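PDB 3QFQ: large T antigen from Merkel cell polyomavirus, which binds the viral origin of replication through its origin binding domain, probably as a step in assembling the replication machinery there. Local coordinates for residues 21-26 with 104-109; 36-41 with 75-80. All coordinates share one frame; numbering follows the deposited sequence.

Interaction 1 of 2, residues 21-26 with 104-109; sequences LSDYLS and VNKMPE. With nucleotides of chain E.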
ATOM      1  N   LEU B  21      18.077   2.280 -40.937  1.00 99.11           N
ATOM      2  CA  LEU B  21      18.623   2.966 -39.767  1.00 96.26           C
ATOM      3  C   LEU B  21      18.828   2.012 -38.591  1.00 98.18           C
ATOM      4  O   LEU B  21      19.140   2.438 -37.481  1.00 92.66           O
ATOM      5  CB  LEU B  21      17.745   4.155 -39.354  1.00 83.78           C
ATOM      6  CG  LEU B  21      16.256   3.950 -39.059  1.00 64.54           C
ATOM      7  CD1 LEU B  21      15.486   3.650 -40.333  1.00 57.75           C
ATOM      8  CD2 LEU B  21      16.020   2.862 -38.018  1.00 60.82           C
ATOM      9  N   SER B  22      18.653   0.721 -38.847  1.00106.92           N
ATOM     10  CA  SER B  22      18.770  -0.297 -37.805  1.00112.19           C
ATOM     11  C   SER B  22      20.209  -0.473 -37.319  1.00106.40           C
ATOM     12  O   SER B  22      20.465  -1.218 -36.374  1.00106.60           O
ATOM     13  CB  SER B  22      18.212  -1.637 -38.302  1.00116.86           C
ATOM     14  OG  SER B  22      18.170  -2.600 -37.261  1.00113.43           O
ATOM     15  N   ASP B  23      21.144   0.214 -37.967  1.00105.70           N
ATOM     16  CA  ASP B  23      22.548   0.123 -37.586  1.00108.67           C
ATOM     17  C   ASP B  23      22.889   1.172 -36.530  1.00 99.21           C
ATOM     18  O   ASP B  23      23.845   1.016 -35.768  1.00 91.27           O
ATOM     19  CB  ASP B  23      23.448   0.284 -38.815  1.00118.49           C
ATOM     20  CG  ASP B  23      24.925   0.280 -38.465  1.00125.53           C
ATOM     21  OD1 ASP B  23      25.540  -0.808 -38.487  1.00131.89           O
ATOM     22  OD2 ASP B  23      25.469   1.366 -38.171  1.00120.87           O
ATOM     23  N   TYR B  24      22.097   2.238 -36.490  1.00 99.89           N
ATOM     24  CA  TYR B  24      22.327   3.348 -35.571  1.00 97.57           C
ATOM     25  C   TYR B  24      21.811   3.045 -34.164  1.00 89.36           C
ATOM     26  O   TYR B  24      21.828   3.914 -33.292  1.00 81.94           O
ATOM     27  CB  TYR B  24      21.655   4.621 -36.100  1.00100.01           C
ATOM     28  CG  TYR B  24      22.161   5.095 -37.445  1.00105.88           C
ATOM     29  CD1 TYR B  24      23.401   4.696 -37.922  1.00112.88           C
ATOM     30  CD2 TYR B  24      21.398   5.947 -38.238  1.00104.66           C
ATOM     31  CE1 TYR B  24      23.868   5.129 -39.153  1.00118.76           C
ATOM     32  CE2 TYR B  24      21.855   6.384 -39.466  1.00105.34           C
ATOM     33  CZ  TYR B  24      23.091   5.972 -39.920  1.00118.51           C
ATOM     34  OH  TYR B  24      23.551   6.405 -41.143  1.00129.86           O
ATOM     35  N   LEU B  25      21.361   1.813 -33.945  1.00 87.47           N
ATOM     36  CA  LEU B  25      20.733   1.442 -32.680  1.00 77.69           C
ATOM     37  C   LEU B  25      21.608   0.518 -31.831  1.00 80.64           C
ATOM     38  O   LEU B  25      22.591  -0.045 -32.316  1.00 93.63           O
ATOM     39  CB  LEU B  25      19.373   0.787 -32.945  1.00 73.49           C
ATOM     40  CG  LEU B  25      18.385   1.612 -33.777  1.00 68.59           C
ATOM     41  CD1 LEU B  25      17.210   0.770 -34.256  1.00 71.89           C
ATOM     42  CD2 LEU B  25      17.898   2.822 -32.993  1.00 71.07           C
ATOM     43  N   SER B  26      21.249   0.374 -30.558  1.00 75.79           N
ATOM     44  CA  SER B  26      21.928  -0.559 -29.664  1.00 85.48           C
ATOM     45  C   SER B  26      21.048  -1.782 -29.445  1.00 84.47           C
ATOM     46  O   SER B  26      19.940  -1.670 -28.921  1.00 88.57           O
ATOM     47  CB  SER B  26      22.236   0.104 -28.321  1.00 96.99           C
ATOM     48  OG  SER B  26      21.043   0.482 -27.658  1.00109.35           O
ATOM     49  N   VAL B 104      19.472   4.738 -28.875  1.00 65.72           N
ATOM     50  CA  VAL B 104      20.257   5.235 -30.003  1.00 68.71           C
ATOM     51  C   VAL B 104      21.683   5.592 -29.595  1.00 66.94           C
ATOM     52  O   VAL B 104      21.899   6.443 -28.734  1.00 74.56           O
ATOM     53  CB  VAL B 104      19.604   6.463 -30.668  1.00 71.44           C
ATOM     54  CG1 VAL B 104      18.488   6.030 -31.608  1.00 78.66           C
ATOM     55  CG2 VAL B 104      19.083   7.426 -29.617  1.00 69.28           C
ATOM     56  N   ASN B 105      22.653   4.937 -30.224  1.00 66.41           N
ATOM     57  CA  ASN B 105      24.060   5.178 -29.932  1.00 69.98           C
ATOM     58  C   ASN B 105      24.582   6.430 -30.625  1.00 78.30           C
ATOM     59  O   ASN B 105      25.487   7.096 -30.123  1.00 88.23           O
ATOM     60  CB  ASN B 105      24.901   3.965 -30.330  1.00 69.29           C
ATOM     61  CG  ASN B 105      24.453   2.695 -29.632  1.00 66.61           C
ATOM     62  OD1 ASN B 105      23.896   2.740 -28.534  1.00 54.82           O
ATOM     63  ND2 ASN B 105      24.695   1.555 -30.265  1.00 66.98           N
ATOM     64  N   LYS B 106      24.009   6.743 -31.782  1.00 78.28           N
ATOM     65  CA  LYS B 106      24.388   7.939 -32.524  1.00 84.27           C
ATOM     66  C   LYS B 106      23.150   8.758 -32.859  1.00 81.49           C
ATOM     67  O   LYS B 106      22.528   8.564 -33.904  1.00 74.79           O
ATOM     68  CB  LYS B 106      25.127   7.561 -33.805  1.00 82.71           C
ATOM     69  CG  LYS B 106      26.425   6.808 -33.567  1.00 84.13           C
ATOM     70  CD  LYS B 106      27.021   6.320 -34.875  1.00 97.85           C
ATOM     71  CE  LYS B 106      26.126   5.283 -35.532  1.00110.27           C
ATOM     72  NZ  LYS B 106      26.715   4.759 -36.797  1.00114.85           N
ATOM     73  N   MET B 107      22.795   9.674 -31.964  1.00 82.05           N
ATOM     74  CA  MET B 107      21.591  10.482 -32.120  1.00 86.54           C
ATOM     75  C   MET B 107      21.641  11.447 -33.310  1.00 85.15           C
ATOM     76  O   MET B 107      20.671  11.557 -34.057  1.00 78.71           O
ATOM     77  CB  MET B 107      21.287  11.250 -30.831  1.00 81.77           C
ATOM     78  CG  MET B 107      19.962  11.990 -30.864  1.00 81.79           C
ATOM     79  SD  MET B 107      18.547  10.871 -30.923  1.00112.82           S
ATOM     80  CE  MET B 107      18.122  10.780 -29.185  1.00 66.83           C
ATOM     81  N   PRO B 108      22.767  12.157 -33.489  1.00 85.48           N
ATOM     82  CA  PRO B 108      22.831  13.111 -34.602  1.00 90.54           C
ATOM     83  C   PRO B 108      22.649  12.437 -35.959  1.00 81.75           C
ATOM     84  O   PRO B 108      22.037  13.011 -36.859  1.00 65.89           O
ATOM     85  CB  PRO B 108      24.242  13.698 -34.483  1.00 96.72           C
ATOM     86  CG  PRO B 108      25.010  12.705 -33.668  1.00 94.92           C
ATOM     87  CD  PRO B 108      24.016  12.135 -32.710  1.00 86.81           C
ATOM     88  N   GLU B 109      23.176  11.227 -36.097  1.00 86.54           N
ATOM     89  CA  GLU B 109      23.075  10.489 -37.345  1.00 93.78           C
ATOM     90  C   GLU B 109      21.627  10.086 -37.593  1.00 95.18           C
ATOM     91  O   GLU B 109      21.142  10.130 -38.725  1.00 95.79           O
ATOM     92  CB  GLU B 109      23.969   9.251 -37.289  1.00 99.25           C
ATOM     93  CG  GLU B 109      25.379   9.544 -36.793  1.00111.38           C
ATOM     94  CD  GLU B 109      26.172  10.410 -37.754  1.00133.12           C
ATOM     95  OE1 GLU B 109      25.848  10.412 -38.961  1.00147.39           O
ATOM     96  OE2 GLU B 109      27.120  11.088 -37.305  1.00134.66           O
TER
ATOM     97  P    DG E   3      25.857  -1.578 -28.338  1.00112.30           P
ATOM     98  OP1  DG E   3      25.531  -1.199 -29.729  1.00113.36           O
ATOM     99  OP2  DG E   3      25.110  -0.983 -27.208  1.00 91.27           O
ATOM    100  O5'  DG E   3      25.738  -3.167 -28.221  1.00 76.80           O
ATOM    101  C5'  DG E   3      25.582  -3.760 -26.945  1.00 99.64           C
ATOM    102  C4'  DG E   3      26.824  -4.499 -26.501  1.00105.17           C
ATOM    103  O4'  DG E   3      27.828  -3.553 -26.080  1.00104.27           O
ATOM    104  C3'  DG E   3      26.565  -5.366 -25.284  1.00101.47           C
ATOM    105  O3'  DG E   3      26.320  -6.706 -25.679  1.00 87.38           O
ATOM    106  C2'  DG E   3      27.819  -5.257 -24.421  1.00110.03           C
ATOM    107  C1'  DG E   3      28.619  -4.130 -25.063  1.00107.91           C
ATOM    108  N9   DG E   3      28.973  -3.061 -24.141  1.00102.39           N
ATOM    109  C8   DG E   3      28.401  -1.813 -24.085  1.00 95.20           C
ATOM    110  N7   DG E   3      28.918  -1.050 -23.165  1.00103.65           N
ATOM    111  C5   DG E   3      29.892  -1.844 -22.571  1.00111.96           C
ATOM    112  C6   DG E   3      30.777  -1.547 -21.509  1.00117.71           C
ATOM    113  O6   DG E   3      30.873  -0.491 -20.869  1.00125.19           O
ATOM    114  N1   DG E   3      31.608  -2.626 -21.212  1.00111.73           N
ATOM    115  C2   DG E   3      31.582  -3.839 -21.862  1.00109.46           C
ATOM    116  N2   DG E   3      32.460  -4.760 -21.433  1.00104.29           N
ATOM    117  N3   DG E   3      30.754  -4.129 -22.861  1.00116.24           N
ATOM    118  C4   DG E   3      29.941  -3.087 -23.161  1.00111.14           C
TER
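Tyr-24 and Leu-25 of the 21-26 loop lie against Val-104, Asn-105 and Lys-106, the turn that leads from the central antiparallel sheet of the origin binding domain into helix 107-113. The backbones join by a single bridge between Leu-25 and Val-104. In it Asn-105 N gives a weak hydrogen bond to Tyr-24 O at 3.3 Å.

Apolar contacts flank the bridge. The Tyr-24 ring takes Glu-109 CB over the centre of one face, a CH-pi contact with CB 4.2 Å from the ring centroid. Val-104 CG1 lies anti to its carbonyl carbon and meets Leu-25 CD2 at 3.5 Å. Met-110 of the helix touches all three of Tyr-24, Leu-25 and Val-104.

Charged and polar groups add to this. The Lys-106 side chain crosses Tyr-24 at about a right angle, with Lys-106 NZ 3.5 Å from Tyr-24 CD1 and oblique to the ring. NZ also makes a long salt bridge to Asp-23 OD2 at 3.9 Å. Ser-26 OG is hydrogen-bonded to Gly-103 O.

The contact also reaches DNA. Asn-105 OD1 faces Ser-26 CB, while Asn-105 ND2 gives a weak hydrogen bond to OP1 of DG3 of chain E, 2.9 Å away.

Interaction 2 of 2, residues 36-41 with 75-80; sequences SCFAIY and FITLSK. With nucleotides of chain D.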
ATOM      1  N   SER B  36      20.997   7.893 -22.265  1.00 69.87           N
ATOM      2  CA  SER B  36      20.145   9.071 -22.149  1.00 76.88           C
ATOM      3  C   SER B  36      19.307   9.284 -23.406  1.00 78.05           C
ATOM      4  O   SER B  36      18.351  10.060 -23.399  1.00 80.11           O
ATOM      5  CB  SER B  36      20.999  10.316 -21.900  1.00 86.18           C
ATOM      6  OG  SER B  36      21.750  10.200 -20.705  1.00 94.43           O
ATOM      7  N   CYS B  37      19.676   8.600 -24.484  1.00 80.32           N
ATOM      8  CA  CYS B  37      19.011   8.770 -25.772  1.00 82.09           C
ATOM      9  C   CYS B  37      18.204   7.533 -26.155  1.00 82.75           C
ATOM     10  O   CYS B  37      18.730   6.420 -26.177  1.00 67.93           O
ATOM     11  CB  CYS B  37      20.041   9.072 -26.863  1.00 84.61           C
ATOM     12  SG  CYS B  37      21.106  10.499 -26.536  1.00111.51           S
ATOM     13  N   PHE B  38      16.927   7.738 -26.463  1.00 90.99           N
ATOM     14  CA  PHE B  38      16.040   6.640 -26.831  1.00 80.99           C
ATOM     15  C   PHE B  38      15.232   6.952 -28.089  1.00 67.23           C
ATOM     16  O   PHE B  38      15.074   8.109 -28.472  1.00 57.94           O
ATOM     17  CB  PHE B  38      15.092   6.303 -25.675  1.00 78.41           C
ATOM     18  CG  PHE B  38      15.784   6.130 -24.351  1.00 84.11           C
ATOM     19  CD1 PHE B  38      16.432   4.945 -24.042  1.00 89.59           C
ATOM     20  CD2 PHE B  38      15.778   7.150 -23.412  1.00 77.91           C
ATOM     21  CE1 PHE B  38      17.068   4.784 -22.823  1.00 77.82           C
ATOM     22  CE2 PHE B  38      16.409   6.996 -22.193  1.00 71.58           C
ATOM     23  CZ  PHE B  38      17.056   5.811 -21.899  1.00 63.92           C
ATOM     24  N   ALA B  39      14.727   5.903 -28.729  1.00 63.41           N
ATOM     25  CA  ALA B  39      13.851   6.039 -29.888  1.00 49.42           C
ATOM     26  C   ALA B  39      12.822   4.908 -29.895  1.00 58.14           C
ATOM     27  O   ALA B  39      13.120   3.788 -29.471  1.00 58.16           O
ATOM     28  CB  ALA B  39      14.660   6.041 -31.175  1.00 41.25           C
ATOM     29  N   ILE B  40      11.614   5.202 -30.368  1.00 68.48           N
ATOM     30  CA  ILE B  40      10.524   4.227 -30.337  1.00 68.74           C
ATOM     31  C   ILE B  40       9.787   4.148 -31.675  1.00 77.71           C
ATOM     32  O   ILE B  40       9.874   5.060 -32.498  1.00 87.82           O
ATOM     33  CB  ILE B  40       9.528   4.536 -29.199  1.00 64.85           C
ATOM     34  CG1 ILE B  40      10.285   4.817 -27.899  1.00 49.64           C
ATOM     35  CG2 ILE B  40       8.548   3.385 -29.002  1.00 64.43           C
ATOM     36  CD1 ILE B  40       9.393   5.046 -26.711  1.00 55.68           C
ATOM     37  N   TYR B  41       9.060   3.053 -31.883  1.00 76.39           N
ATOM     38  CA  TYR B  41       8.426   2.782 -33.167  1.00 88.48           C
ATOM     39  C   TYR B  41       7.026   2.200 -32.984  1.00 87.23           C
ATOM     40  O   TYR B  41       6.867   0.999 -32.757  1.00 81.36           O
ATOM     41  CB  TYR B  41       9.303   1.817 -33.971  1.00 99.17           C
ATOM     42  CG  TYR B  41       8.838   1.545 -35.387  1.00100.33           C
ATOM     43  CD1 TYR B  41       7.734   2.197 -35.924  1.00108.85           C
ATOM     44  CD2 TYR B  41       9.507   0.626 -36.187  1.00 91.20           C
ATOM     45  CE1 TYR B  41       7.314   1.944 -37.218  1.00106.83           C
ATOM     46  CE2 TYR B  41       9.093   0.367 -37.478  1.00 93.14           C
ATOM     47  CZ  TYR B  41       7.997   1.027 -37.989  1.00 97.80           C
ATOM     48  OH  TYR B  41       7.586   0.768 -39.278  1.00 95.78           O
ATOM     49  N   PHE B  75      13.902  10.783 -28.413  1.00 76.68           N
ATOM     50  CA  PHE B  75      14.007  11.811 -27.388  1.00 83.78           C
ATOM     51  C   PHE B  75      15.232  11.595 -26.508  1.00 89.92           C
ATOM     52  O   PHE B  75      15.874  10.547 -26.560  1.00 92.70           O
ATOM     53  CB  PHE B  75      12.743  11.843 -26.525  1.00 84.08           C
ATOM     54  CG  PHE B  75      12.479  10.562 -25.787  1.00 94.94           C
ATOM     55  CD1 PHE B  75      12.912  10.394 -24.483  1.00100.75           C
ATOM     56  CD2 PHE B  75      11.797   9.523 -26.399  1.00 92.27           C
ATOM     57  CE1 PHE B  75      12.667   9.213 -23.801  1.00 91.43           C
ATOM     58  CE2 PHE B  75      11.550   8.343 -25.724  1.00 80.16           C
ATOM     59  CZ  PHE B  75      11.986   8.188 -24.424  1.00 74.15           C
ATOM     60  N   ILE B  76      15.549  12.597 -25.699  1.00 91.88           N
ATOM     61  CA  ILE B  76      16.687  12.510 -24.800  1.00 95.44           C
ATOM     62  C   ILE B  76      16.349  13.121 -23.451  1.00 97.04           C
ATOM     63  O   ILE B  76      15.759  14.196 -23.371  1.00104.87           O
ATOM     64  CB  ILE B  76      17.928  13.208 -25.383  1.00101.77           C
ATOM     65  CG1 ILE B  76      19.116  13.059 -24.430  1.00106.86           C
ATOM     66  CG2 ILE B  76      17.638  14.673 -25.659  1.00105.73           C
ATOM     67  CD1 ILE B  76      20.380  13.717 -24.928  1.00115.36           C
ATOM     68  N   THR B  77      16.722  12.417 -22.393  1.00 90.17           N
ATOM     69  CA  THR B  77      16.462  12.878 -21.039  1.00 85.52           C
ATOM     70  C   THR B  77      17.721  13.443 -20.397  1.00 84.45           C
ATOM     71  O   THR B  77      18.827  13.279 -20.916  1.00 92.85           O
ATOM     72  CB  THR B  77      15.924  11.737 -20.164  1.00 86.04           C
ATOM     73  OG1 THR B  77      16.864  10.656 -20.164  1.00 81.74           O
ATOM     74  CG2 THR B  77      14.597  11.242 -20.704  1.00 84.23           C
ATOM     75  N   LEU B  78      17.539  14.109 -19.263  1.00 73.34           N
ATOM     76  CA  LEU B  78      18.659  14.644 -18.502  1.00 83.30           C
ATOM     77  C   LEU B  78      19.295  13.539 -17.663  1.00 83.98           C
ATOM     78  O   LEU B  78      20.518  13.386 -17.638  1.00 88.04           O
ATOM     79  CB  LEU B  78      18.202  15.804 -17.613  1.00 91.19           C
ATOM     80  CG  LEU B  78      17.919  17.151 -18.289  1.00102.78           C
ATOM     81  CD1 LEU B  78      19.138  17.635 -19.064  1.00104.92           C
ATOM     82  CD2 LEU B  78      16.694  17.093 -19.196  1.00101.38           C
ATOM     83  N   SER B  79      18.456  12.770 -16.982  1.00 75.66           N
ATOM     84  CA  SER B  79      18.921  11.641 -16.185  1.00 67.58           C
ATOM     85  C   SER B  79      19.090  10.406 -17.062  1.00 78.93           C
ATOM     86  O   SER B  79      18.358  10.222 -18.032  1.00 88.14           O
ATOM     87  CB  SER B  79      17.942  11.352 -15.045  1.00 62.69           C
ATOM     88  OG  SER B  79      16.603  11.356 -15.510  1.00 61.66           O
ATOM     89  N   LYS B  80      20.064   9.567 -16.728  1.00 81.44           N
ATOM     90  CA  LYS B  80      20.294   8.339 -17.483  1.00 75.70           C
ATOM     91  C   LYS B  80      19.269   7.272 -17.108  1.00 78.34           C
ATOM     92  O   LYS B  80      18.809   7.209 -15.967  1.00 74.31           O
ATOM     93  CB  LYS B  80      21.718   7.829 -17.262  1.00 62.55           C
ATOM     94  CG  LYS B  80      22.794   8.759 -17.799  1.00 66.70           C
ATOM     95  CD  LYS B  80      24.175   8.193 -17.545  1.00 69.65           C
ATOM     96  CE  LYS B  80      24.418   8.005 -16.062  1.00 77.02           C
ATOM     97  NZ  LYS B  80      25.760   7.420 -15.804  1.00 79.70           N
TER
ATOM     98  P    DC D  22      21.949   6.651 -13.255  1.00 82.61           P
ATOM     99  OP1  DC D  22      22.036   8.121 -13.112  1.00 81.54           O
ATOM    100  OP2  DC D  22      22.050   6.051 -14.603  1.00 89.23           O
ATOM    101  O5'  DC D  22      23.058   5.962 -12.323  1.00 70.33           O
ATOM    102  C5'  DC D  22      23.278   6.432 -10.990  1.00 60.34           C
ATOM    103  C4'  DC D  22      24.210   5.529 -10.192  1.00 62.86           C
ATOM    104  O4'  DC D  22      23.597   4.229 -10.000  1.00 69.97           O
ATOM    105  C3'  DC D  22      25.544   5.187 -10.839  1.00 69.12           C
ATOM    106  O3'  DC D  22      26.494   6.221 -10.669  1.00 60.82           O
ATOM    107  C2'  DC D  22      25.939   3.947 -10.048  1.00 72.45           C
ATOM    108  C1'  DC D  22      24.601   3.225 -10.009  1.00 71.90           C
ATOM    109  N1   DC D  22      24.418   2.326 -11.186  1.00 81.05           N
ATOM    110  C2   DC D  22      25.124   1.121 -11.224  1.00 81.28           C
ATOM    111  O2   DC D  22      25.870   0.834 -10.282  1.00 89.20           O
ATOM    112  N3   DC D  22      24.970   0.299 -12.291  1.00 69.52           N
ATOM    113  C4   DC D  22      24.155   0.645 -13.288  1.00 72.97           C
ATOM    114  N4   DC D  22      24.037  -0.200 -14.316  1.00 71.74           N
ATOM    115  C5   DC D  22      23.428   1.874 -13.270  1.00 82.32           C
ATOM    116  C6   DC D  22      23.588   2.678 -12.212  1.00 83.92           C
ATOM    117  P    DG D  21      15.651   4.056 -14.701  1.00 72.03           P
ATOM    118  OP1  DG D  21      14.370   4.784 -14.823  1.00 81.74           O
ATOM    119  OP2  DG D  21      16.259   3.415 -15.886  1.00 60.81           O
ATOM    120  O5'  DG D  21      16.747   5.039 -14.089  1.00 88.32           O
ATOM    121  C5'  DG D  21      18.118   4.678 -14.116  1.00 74.68           C
ATOM    122  C4'  DG D  21      18.683   4.685 -12.710  1.00 74.66           C
ATOM    123  O4'  DG D  21      18.338   3.449 -12.037  1.00 79.75           O
ATOM    124  C3'  DG D  21      20.197   4.799 -12.613  1.00 74.09           C
ATOM    125  O3'  DG D  21      20.559   6.174 -12.602  1.00 73.87           O
ATOM    126  C2'  DG D  21      20.470   4.130 -11.270  1.00 74.35           C
ATOM    127  C1'  DG D  21      19.430   3.012 -11.251  1.00 77.44           C
ATOM    128  N9   DG D  21      19.901   1.749 -11.812  1.00 83.16           N
ATOM    129  C8   DG D  21      19.586   1.216 -13.041  1.00 77.64           C
ATOM    130  N7   DG D  21      20.155   0.065 -13.267  1.00 66.37           N
ATOM    131  C5   DG D  21      20.892  -0.180 -12.116  1.00 76.88           C
ATOM    132  C6   DG D  21      21.718  -1.276 -11.778  1.00 82.61           C
ATOM    133  O6   DG D  21      21.971  -2.283 -12.455  1.00 77.10           O
ATOM    134  N1   DG D  21      22.281  -1.130 -10.513  1.00 98.36           N
ATOM    135  C2   DG D  21      22.071  -0.057  -9.678  1.00 98.68           C
ATOM    136  N2   DG D  21      22.699  -0.088  -8.491  1.00 97.43           N
ATOM    137  N3   DG D  21      21.298   0.978  -9.982  1.00 94.76           N
ATOM    138  C4   DG D  21      20.746   0.847 -11.212  1.00 87.67           C
TER
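Phe-38 and Phe-75 form a hydrogen-bonded pair between antiparallel strands, with both side chains on the same face of the sheet. Their rings are neither stacked nor edge-to-face. The planes are turned 43° apart and the centroids are 5.8 Å from each other. With CG between the backbone N and the carbonyl carbon (chi1 61°), the Phe-75 ring has one face under Phe-38 CB, which lies 4.2 Å from the centroid in a CH-pi contact. The rings themselves meet through Phe-38 CD2 and Phe-75 CE1 at 3.8 Å.

Ile-40 adds a methyl on the same side. Its CD1 touches CE2 at the edge of the Phe-75 ring, near the ring plane. Thr-77 OG1 lies at the edge of the Phe-38 ring. Ile-86 of helix 83-90 covers both phenylalanines, and Cys-90 of that helix touches Ile-40.

Cys-37 and Ile-76 point to the other face as a non-hydrogen-bonded pair. Ile-76 CG1 is anti to the backbone N, and the extended chain brings CD1 to within 3.7 Å of Cys-37 SG.

The backbones are tied on both sides of this pair. Phe-38 N to Phe-75 O (3.0 Å) is nearly straight, at 175°. Phe-75 N returns a bond to Phe-38 O, and Thr-77 N binds Ser-36 O at 3.0 Å.

The chain turns a corner at Leu-78 and Ser-79 and returns to Ser-36 at Lys-80. Lys-80 CG packs on Ser-36 OG, and Lys-80 CB approaches OP2 of DC22 of chain D at 3.2 Å. Lys-80 NZ forms a salt bridge with another DNA phosphate. The whole is an antiparallel strand pair in the central sheet of the viral origin binding domain, with a helix over its aromatic face and DNA at one end.

Interaction 2 is nested along the chain inside the loop closed by interaction 1, and their centres are 12 Å apart. They meet mainly at Cys-37. Val-104 N lies 3.3 Å from Cys-37 O, a probable hydrogen bond that ties the turn of 104-109 to strand 34-42. Met-107 points away from the 21-26 loop, and its CE packs 3.5 Å from Cys-37 CB and equally close to Phe-75 O. The start of helix 107-113 thus rests on the sheet face that carries Cys-37. Both contacts reach the bound origin DNA. Asn-105 hydrogen-bonds weakly to the phosphate of DG3 of chain E, while Lys-80 lies against that of DC22 of chain D and makes its salt bridge to a further phosphate.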